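Local structure of dihydroorotase (Agrobacterium tumefaciens, 2OGJ) at residues A15-T20 with Y379-A384; S34-L39 with A47-A52; L133-I138 with P147-I152. The protein hydrolyses the acetyl ester of acetyl-(R)-mandelate in vitro, and acetyl glycolate less efficiently, using a binuclear zinc site in a TIM barrel. One frame throughout, in Å; residues are numbered along the deposited sequence.

How the interactions relate
Interactions 1 and 2 lie on the same side of the chain's centre and share one sheet, because strands 17-20 and 36-40 are neighbours in it. L19 O and I38 N, 2.7 Å apart, probably hydrogen-bond between them. Interaction 2 is a surface hairpin held mainly by backbone hydrogen bonds. Interaction 1 is buried and purely packing, joining that sheet to strand 368-382 far along the chain. Interaction 3 is also buried, but lies about 41 Å from interaction 1 and about 49 Å from interaction 2, centre to centre. It joins two parts of an irregular loop near the zinc site and relies on side-chain polar bonds as well as apolar packing.

Interaction 1: A15-T20 with Y379-A384; sequences APILLT and YAVIGA
Strand 17-20 and the end of strand 368-382 face each other without a backbone hydrogen bond, and each pairs with other strands in its own sheet. They meet through side chains. I17, L19 and V381 all project from their strands toward the opposite segment. L19 and V381 meet tip to tip, with L19 CD2 4.2 Å from V381 CG2. L19 CG lies anti to its carbonyl carbon (chi1 -72°), and V381 CG2 is likewise anti to its own. The other branch of V381 serves I17: V381 CG1 is 4.3 Å from I17 CD1. The I17 chain is anti at chi2 (179°). Beyond the strands, A384 CB comes to 3.9 Å from A15 O. R61 of strand 59-61 lines the same region. It touches I17, L19 and V381 and makes a cation-pi contact with Y379. The two strands come from opposite ends of the chain, and their meeting is consistent with the small beta domain beside the barrel in amidohydrolases. The two segments meet mainly through aliphatic groups, with no hydrogen bond between them, so the contact rests on apolar packing and burial.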
loop_
_atom_site.group_PDB
_atom_site.type_symbol
_atom_site.label_atom_id
_atom_site.label_comp_id
_atom_site.label_asym_id
_atom_site.label_seq_id
_atom_site.Cartn_x
_atom_site.Cartn_y
_atom_site.Cartn_z
ATOM N N ALA A 15 -2.969 -32.837 -51.374
ATOM C CA ALA A 15 -3.433 -32.578 -52.736
ATOM C C ALA A 15 -3.448 -31.085 -53.079
ATOM O O ALA A 15 -3.631 -30.236 -52.200
ATOM C CB ALA A 15 -4.840 -33.170 -52.931
ATOM N N PRO A 16 -3.244 -30.748 -54.366
ATOM C CA PRO A 16 -3.249 -29.350 -54.810
ATOM C C PRO A 16 -4.671 -28.776 -54.870
ATOM O O PRO A 16 -5.659 -29.511 -54.860
ATOM C CB PRO A 16 -2.593 -29.427 -56.183
ATOM C CG PRO A 16 -3.024 -30.759 -56.676
ATOM C CD PRO A 16 -2.819 -31.635 -55.462
ATOM N N ILE A 17 -4.777 -27.457 -54.920
ATOM C CA ILE A 17 -6.082 -26.831 -54.965
ATOM C C ILE A 17 -6.124 -25.829 -56.082
ATOM O O ILE A 17 -5.123 -25.197 -56.412
ATOM C CB ILE A 17 -6.412 -26.039 -53.688
ATOM C CG1 ILE A 17 -6.252 -26.904 -52.440
ATOM C CG2 ILE A 17 -7.826 -25.516 -53.775
ATOM C CD1 ILE A 17 -6.551 -26.139 -51.166
ATOM N N LEU A 18 -7.304 -25.677 -56.656
ATOM C CA LEU A 18 -7.491 -24.718 -57.709
ATOM C C LEU A 18 -8.658 -23.827 -57.325
ATOM O O LEU A 18 -9.804 -24.260 -57.294
ATOM C CB LEU A 18 -7.763 -25.422 -59.037
ATOM C CG LEU A 18 -8.116 -24.446 -60.159
ATOM C CD1 LEU A 18 -6.929 -23.538 -60.422
ATOM C CD2 LEU A 18 -8.512 -25.200 -61.411
ATOM N N LEU A 19 -8.345 -22.587 -56.977
ATOM C CA LEU A 19 -9.368 -21.616 -56.632
ATOM C C LEU A 19 -9.679 -20.927 -57.944
ATOM O O LEU A 19 -8.800 -20.330 -58.555
ATOM C CB LEU A 19 -8.847 -20.569 -55.635
ATOM C CG LEU A 19 -8.604 -21.011 -54.196
ATOM C CD1 LEU A 19 -7.571 -22.124 -54.164
ATOM C CD2 LEU A 19 -8.134 -19.831 -53.394
ATOM N N THR A 20 -10.919 -21.028 -58.393
ATOM C CA THR A 20 -11.285 -20.379 -59.634
ATOM C C THR A 20 -12.210 -19.204 -59.351
ATOM O O THR A 20 -12.844 -19.126 -58.303
ATOM C CB THR A 20 -11.975 -21.374 -60.602
ATOM O OG1 THR A 20 -13.164 -21.901 -59.996
ATOM C CG2 THR A 20 -11.026 -22.526 -60.935
ATOM N N TYR A 379 -13.672 -18.695 -47.463
ATOM C CA TYR A 379 -12.623 -19.662 -47.219
ATOM C C TYR A 379 -11.375 -19.015 -46.797
ATOM O O TYR A 379 -11.000 -17.948 -47.293
ATOM C CB TYR A 379 -12.172 -20.394 -48.474
ATOM C CG TYR A 379 -13.296 -21.104 -49.179
ATOM C CD1 TYR A 379 -14.124 -20.437 -50.073
ATOM C CD2 TYR A 379 -13.504 -22.448 -48.941
ATOM C CE1 TYR A 379 -15.130 -21.086 -50.721
ATOM C CE2 TYR A 379 -14.534 -23.122 -49.583
ATOM C CZ TYR A 379 -15.348 -22.431 -50.474
ATOM O OH TYR A 379 -16.391 -23.088 -51.116
ATOM N N ALA A 380 -10.759 -19.717 -45.873
ATOM C CA ALA A 380 -9.458 -19.348 -45.433
ATOM C C ALA A 380 -8.589 -20.496 -45.838
ATOM O O ALA A 380 -8.746 -21.618 -45.361
ATOM C CB ALA A 380 -9.384 -19.137 -43.933
ATOM N N VAL A 381 -7.638 -20.209 -46.725
ATOM C CA VAL A 381 -6.728 -21.156 -47.318
ATOM C C VAL A 381 -5.320 -20.925 -46.859
ATOM O O VAL A 381 -4.676 -19.957 -47.252
ATOM C CB VAL A 381 -6.757 -20.996 -48.853
ATOM C CG1 VAL A 381 -6.111 -22.173 -49.539
ATOM C CG2 VAL A 381 -8.187 -20.841 -49.338
ATOM N N ILE A 382 -4.832 -21.810 -46.046
ATOM C CA ILE A 382 -3.480 -21.740 -45.533
ATOM C C ILE A 382 -2.666 -22.856 -46.164
ATOM O O ILE A 382 -2.802 -24.025 -45.794
ATOM C CB ILE A 382 -3.497 -21.913 -43.999
ATOM C CG1 ILE A 382 -4.423 -20.872 -43.362
ATOM C CG2 ILE A 382 -2.085 -21.813 -43.420
ATOM C CD1 ILE A 382 -4.713 -21.116 -41.900
ATOM N N GLY A 383 -1.821 -22.487 -47.121
ATOM C CA GLY A 383 -1.056 -23.483 -47.830
ATOM C C GLY A 383 -2.058 -24.298 -48.626
ATOM O O GLY A 383 -2.944 -23.739 -49.286
ATOM N N ALA A 384 -1.955 -25.620 -48.537
ATOM C CA ALA A 384 -2.851 -26.508 -49.272
ATOM C C ALA A 384 -4.208 -26.716 -48.616
ATOM O O ALA A 384 -5.142 -27.193 -49.266
ATOM C CB ALA A 384 -2.190 -27.857 -49.482
#

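Interaction 2: S34-L39 with A47-A52; sequences SSTDIL and AAVGSA
Backbone hydrogen bonds carry most of this contact. Strands 36-39 and 47-50 run antiparallel, their axes 4.7 Å apart at closest approach. D37 and G50 form a hydrogen-bonded pair. G50 N donates to D37 O at 3.1 Å, in the plane of the carbonyl, while the return bond from D37 N to G50 O is weak. L39 and A48 form the next such pair. L39 N gives A48 O the straightest bond, 2.8 Å long with an N-H...O angle of 171°. Between them I38 and V49 are a non-hydrogen-bonded pair, and V49 CA-H leans on D37 O in a CH...O contact.

The strands form a beta hairpin, and near its turn it carries a classic beta bulge. A47 and A48 both face L39. L39 O accepts A47 N almost along the C=O axis and takes a longer, weak bond from A48 N.

Apolar side chains pack on both faces. On one, I38 and V49 lie side by side and point the same way, with I38 CG2 4.0 Å from V49 CG2. The other V49 branch, CG1, lies 3.8 Å from T36 CG2. On the opposite face L39 CB sits 4.3 Å from A48 CB. L39 CG is anti to the backbone N (chi1 -179°), and L39 CD2 reaches A47 CB at 3.6 Å. L53 adds to this face by touching both L39 and A48.

Polar side chains play a smaller part. The D37 carboxylate is turned toward the chain after G50, where its OD1 comes to 3.6 Å from A52 CA. D37 OD2 accepts the backbone N-H of N21. T36 OG1 turns back to S34 O in a weak hydrogen bond.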
loop_
_atom_site.group_PDB
_atom_site.type_symbol
_atom_site.label_atom_id
_atom_site.label_comp_id
_atom_site.label_asym_id
_atom_site.label_seq_id
_atom_site.Cartn_x
_atom_site.Cartn_y
_atom_site.Cartn_z
ATOM N N SER A 34 -8.892 -7.705 -61.789
ATOM C CA SER A 34 -9.755 -8.576 -62.581
ATOM C C SER A 34 -9.714 -10.026 -62.140
ATOM O O SER A 34 -8.680 -10.520 -61.696
ATOM C CB SER A 34 -9.373 -8.507 -64.062
ATOM O OG SER A 34 -8.157 -9.196 -64.298
ATOM N N SER A 35 -10.849 -10.700 -62.292
ATOM C CA SER A 35 -10.994 -12.104 -61.932
ATOM C C SER A 35 -9.869 -12.998 -62.440
ATOM O O SER A 35 -9.351 -12.808 -63.540
ATOM C CB SER A 35 -12.324 -12.637 -62.454
ATOM O OG SER A 35 -12.480 -14.002 -62.109
ATOM N N THR A 36 -9.507 -13.987 -61.628
ATOM C CA THR A 36 -8.444 -14.923 -61.970
ATOM C C THR A 36 -8.672 -16.263 -61.292
ATOM O O THR A 36 -9.659 -16.462 -60.592
ATOM C CB THR A 36 -7.072 -14.400 -61.506
ATOM O OG1 THR A 36 -7.096 -12.971 -61.456
ATOM C CG2 THR A 36 -5.979 -14.824 -62.478
ATOM N N ASP A 37 -7.747 -17.183 -61.520
ATOM C CA ASP A 37 -7.794 -18.505 -60.916
ATOM C C ASP A 37 -6.407 -18.702 -60.296
ATOM O O ASP A 37 -5.410 -18.223 -60.842
ATOM C CB ASP A 37 -8.048 -19.596 -61.971
ATOM C CG ASP A 37 -9.395 -19.450 -62.691
ATOM O OD1 ASP A 37 -9.730 -20.371 -63.461
ATOM O OD2 ASP A 37 -10.113 -18.443 -62.509
ATOM N N ILE A 38 -6.339 -19.375 -59.151
ATOM C CA ILE A 38 -5.059 -19.611 -58.495
ATOM C C ILE A 38 -4.891 -21.102 -58.237
ATOM O O ILE A 38 -5.818 -21.773 -57.780
ATOM C CB ILE A 38 -4.959 -18.843 -57.149
ATOM C CG1 ILE A 38 -5.319 -17.370 -57.363
ATOM C CG2 ILE A 38 -3.540 -18.928 -56.591
ATOM C CD1 ILE A 38 -5.324 -16.536 -56.089
ATOM N N LEU A 39 -3.711 -21.617 -58.559
ATOM C CA LEU A 39 -3.408 -23.025 -58.352
ATOM C C LEU A 39 -2.408 -23.211 -57.202
ATOM O O LEU A 39 -1.284 -22.698 -57.251
ATOM C CB LEU A 39 -2.823 -23.628 -59.627
ATOM C CG LEU A 39 -2.497 -25.119 -59.539
ATOM C CD1 LEU A 39 -3.797 -25.880 -59.468
ATOM C CD2 LEU A 39 -1.701 -25.574 -60.739
ATOM N N ALA A 47 1.337 -22.463 -57.559
ATOM C CA ALA A 47 1.913 -23.060 -58.762
ATOM C C ALA A 47 1.663 -22.161 -59.960
ATOM O O ALA A 47 2.550 -21.958 -60.796
ATOM C CB ALA A 47 1.303 -24.435 -59.014
ATOM N N ALA A 48 0.457 -21.609 -60.035
ATOM C CA ALA A 48 0.120 -20.734 -61.143
ATOM C C ALA A 48 -1.027 -19.772 -60.851
ATOM O O ALA A 48 -1.834 -19.988 -59.948
ATOM C CB ALA A 48 -0.211 -21.575 -62.365
ATOM N N VAL A 49 -1.087 -18.701 -61.629
ATOM C CA VAL A 49 -2.140 -17.706 -61.502
ATOM C C VAL A 49 -2.475 -17.196 -62.904
ATOM O O VAL A 49 -1.625 -16.619 -63.592
ATOM C CB VAL A 49 -1.699 -16.520 -60.622
ATOM C CG1 VAL A 49 -2.838 -15.506 -60.497
ATOM C CG2 VAL A 49 -1.282 -17.031 -59.268
ATOM N N GLY A 50 -3.717 -17.412 -63.328
ATOM C CA GLY A 50 -4.105 -16.971 -64.650
ATOM C C GLY A 50 -5.589 -17.049 -64.933
ATOM O O GLY A 50 -6.351 -17.651 -64.179
ATOM N N SER A 51 -5.975 -16.444 -66.054
ATOM C CA SER A 51 -7.356 -16.367 -66.519
ATOM C C SER A 51 -8.130 -17.697 -66.566
ATOM O O SER A 51 -9.364 -17.700 -66.512
ATOM C CB SER A 51 -7.377 -15.687 -67.895
ATOM O OG SER A 51 -8.687 -15.313 -68.271
ATOM N N ALA A 52 -7.420 -18.817 -66.660
ATOM C CA ALA A 52 -8.086 -20.119 -66.692
ATOM C C ALA A 52 -7.074 -21.247 -66.793
ATOM O O ALA A 52 -6.817 -21.769 -67.875
ATOM C CB ALA A 52 -9.060 -20.184 -67.861
#

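Interaction 3: L133-I138 with P147-I152; sequences LNLGSI and PELRDI
N134 ND2 is gripped by two acceptors, E148 OE1 across the contact and G107 O outside it. The bond to E148 OE1 is 3.2 Å long, with an N-H...O angle of 161°. The acceptor lies close to the amide plane, but the donor meets the carboxylate from above its plane. The two planes are 80° apart. The other end of the amide is held as well. N134 OD1 accepts G136 N at 2.8 Å, which makes an Asx turn and fixes the rotation of the amide. With CG in the crowded position between the backbone N and the carbonyl carbon (chi1 74°), E148 CG lies 3.6 Å from N134 OD1. The CG methylene thus lies against the amide, and the two side chains cross at about a right angle. The bend at chi2 then turns the carboxylate so that E148 OE1 meets N134 ND2.

E148 has its strongest polar partner outside the two segments, a salt bridge from OE2 to R177 NH1, which would favour the charged form of the acid. The E148 side chain is about 8 Å from a bound zinc ion and about 7 Å from the side chain of H208, a zinc ligand. The N134 side chain is about 7 Å from that of H79. The pair sits close to the metal site, but neither residue is a zinc ligand.

Apolar contacts flank it. L135 CD1 meets L149 CD2 at 3.9 Å, the two side chains crossing at about a right angle. I138 CG1 lies 3.8 Å from E148 CB.

Both segments belong to the loop between strand 128-132 and helix 157-165. L133 bonds by its backbone to G173 in the neighbouring strand 171-173. L135 packs on helices 157-165 and 189-201, while L149 rests on helix 180-183 and on P190 of helix 189-201.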
loop_
_atom_site.group_PDB
_atom_site.type_symbol
_atom_site.label_atom_id
_atom_site.label_comp_id
_atom_site.label_asym_id
_atom_site.label_seq_id
_atom_site.Cartn_x
_atom_site.Cartn_y
_atom_site.Cartn_z
ATOM N N LEU A 133 3.767 -9.289 -25.554
ATOM C CA LEU A 133 4.011 -9.725 -24.190
ATOM C C LEU A 133 3.538 -8.618 -23.252
ATOM O O LEU A 133 3.857 -7.443 -23.430
ATOM C CB LEU A 133 5.496 -9.996 -23.968
ATOM C CG LEU A 133 5.884 -10.726 -22.672
ATOM C CD1 LEU A 133 5.253 -12.105 -22.663
ATOM C CD2 LEU A 133 7.424 -10.818 -22.558
ATOM N N ASN A 134 2.756 -8.996 -22.253
ATOM C CA ASN A 134 2.257 -8.029 -21.293
ATOM C C ASN A 134 3.418 -7.556 -20.421
ATOM O O ASN A 134 4.299 -8.339 -20.082
ATOM C CB ASN A 134 1.169 -8.655 -20.425
ATOM C CG ASN A 134 0.304 -7.620 -19.750
ATOM O OD1 ASN A 134 0.797 -6.699 -19.108
ATOM N ND2 ASN A 134 -0.998 -7.768 -19.889
ATOM N N LEU A 135 3.410 -6.265 -20.086
ATOM C CA LEU A 135 4.442 -5.650 -19.255
ATOM C C LEU A 135 4.339 -6.299 -17.878
ATOM O O LEU A 135 5.348 -6.489 -17.189
ATOM C CB LEU A 135 4.197 -4.141 -19.143
ATOM C CG LEU A 135 5.354 -3.184 -18.865
ATOM C CD1 LEU A 135 4.861 -2.071 -17.991
ATOM C CD2 LEU A 135 6.478 -3.889 -18.183
ATOM N N GLY A 136 3.110 -6.631 -17.495
ATOM C CA GLY A 136 2.865 -7.280 -16.220
ATOM C C GLY A 136 3.183 -8.769 -16.305
ATOM O O GLY A 136 2.956 -9.390 -17.333
ATOM N N SER A 137 3.707 -9.347 -15.229
ATOM C CA SER A 137 4.089 -10.752 -15.210
ATOM C C SER A 137 2.946 -11.770 -15.317
ATOM O O SER A 137 3.010 -12.708 -16.110
ATOM C CB SER A 137 4.899 -11.040 -13.942
ATOM O OG SER A 137 6.159 -10.405 -13.981
ATOM N N ILE A 138 1.910 -11.591 -14.512
ATOM C CA ILE A 138 0.797 -12.529 -14.511
ATOM C C ILE A 138 -0.189 -12.424 -15.689
ATOM O O ILE A 138 -1.193 -13.131 -15.725
ATOM C CB ILE A 138 -0.008 -12.447 -13.178
ATOM C CG1 ILE A 138 -0.838 -11.165 -13.125
ATOM C CG2 ILE A 138 0.949 -12.512 -11.987
ATOM C CD1 ILE A 138 -1.830 -11.126 -11.942
ATOM N N PRO A 147 -5.740 -7.132 -11.263
ATOM C CA PRO A 147 -4.908 -6.325 -12.162
ATOM C C PRO A 147 -3.460 -6.825 -12.302
ATOM O O PRO A 147 -2.834 -7.232 -11.332
ATOM C CB PRO A 147 -4.981 -4.940 -11.529
ATOM C CG PRO A 147 -6.344 -4.923 -10.948
ATOM C CD PRO A 147 -6.433 -6.273 -10.288
ATOM N N GLU A 148 -2.919 -6.764 -13.508
ATOM C CA GLU A 148 -1.565 -7.240 -13.712
ATOM C C GLU A 148 -0.466 -6.191 -13.538
ATOM O O GLU A 148 0.714 -6.539 -13.466
ATOM C CB GLU A 148 -1.439 -7.922 -15.082
ATOM C CG GLU A 148 -1.434 -6.999 -16.307
ATOM C CD GLU A 148 -2.819 -6.610 -16.806
ATOM O OE1 GLU A 148 -2.914 -6.083 -17.937
ATOM O OE2 GLU A 148 -3.819 -6.817 -16.089
ATOM N N LEU A 149 -0.849 -4.915 -13.471
ATOM C CA LEU A 149 0.114 -3.823 -13.274
ATOM C C LEU A 149 -0.253 -3.003 -12.053
ATOM O O LEU A 149 -0.468 -1.800 -12.153
ATOM C CB LEU A 149 0.169 -2.889 -14.481
ATOM C CG LEU A 149 1.089 -3.297 -15.623
ATOM C CD1 LEU A 149 1.006 -2.254 -16.717
ATOM C CD2 LEU A 149 2.504 -3.409 -15.123
ATOM N N ARG A 150 -0.308 -3.678 -10.906
ATOM C CA ARG A 150 -0.651 -3.063 -9.628
ATOM C C ARG A 150 0.494 -2.268 -9.011
ATOM O O ARG A 150 0.254 -1.407 -8.157
ATOM C CB ARG A 150 -1.120 -4.146 -8.642
ATOM C CG ARG A 150 -2.390 -4.847 -9.094
ATOM C CD ARG A 150 -2.695 -6.078 -8.268
ATOM N NE ARG A 150 -2.814 -5.765 -6.852
ATOM C CZ ARG A 150 -3.296 -6.613 -5.951
ATOM N NH1 ARG A 150 -3.701 -7.821 -6.328
ATOM N NH2 ARG A 150 -3.377 -6.254 -4.674
ATOM N N ASP A 151 1.725 -2.555 -9.436
ATOM C CA ASP A 151 2.918 -1.876 -8.938
ATOM C C ASP A 151 4.171 -2.474 -9.587
ATOM O O ASP A 151 4.053 -3.355 -10.425
ATOM C CB ASP A 151 2.992 -1.979 -7.412
ATOM C CG ASP A 151 2.789 -3.386 -6.910
ATOM O OD1 ASP A 151 3.518 -4.294 -7.364
ATOM O OD2 ASP A 151 1.899 -3.584 -6.057
ATOM N N ILE A 152 5.364 -2.015 -9.214
ATOM C CA ILE A 152 6.576 -2.542 -9.841
ATOM C C ILE A 152 6.955 -3.967 -9.530
ATOM O O ILE A 152 7.868 -4.488 -10.150
ATOM C CB ILE A 152 7.851 -1.686 -9.558
ATOM C CG1 ILE A 152 7.741 -1.028 -8.189
ATOM C CG2 ILE A 152 8.110 -0.724 -10.707
ATOM C CD1 ILE A 152 7.786 -1.983 -7.066
#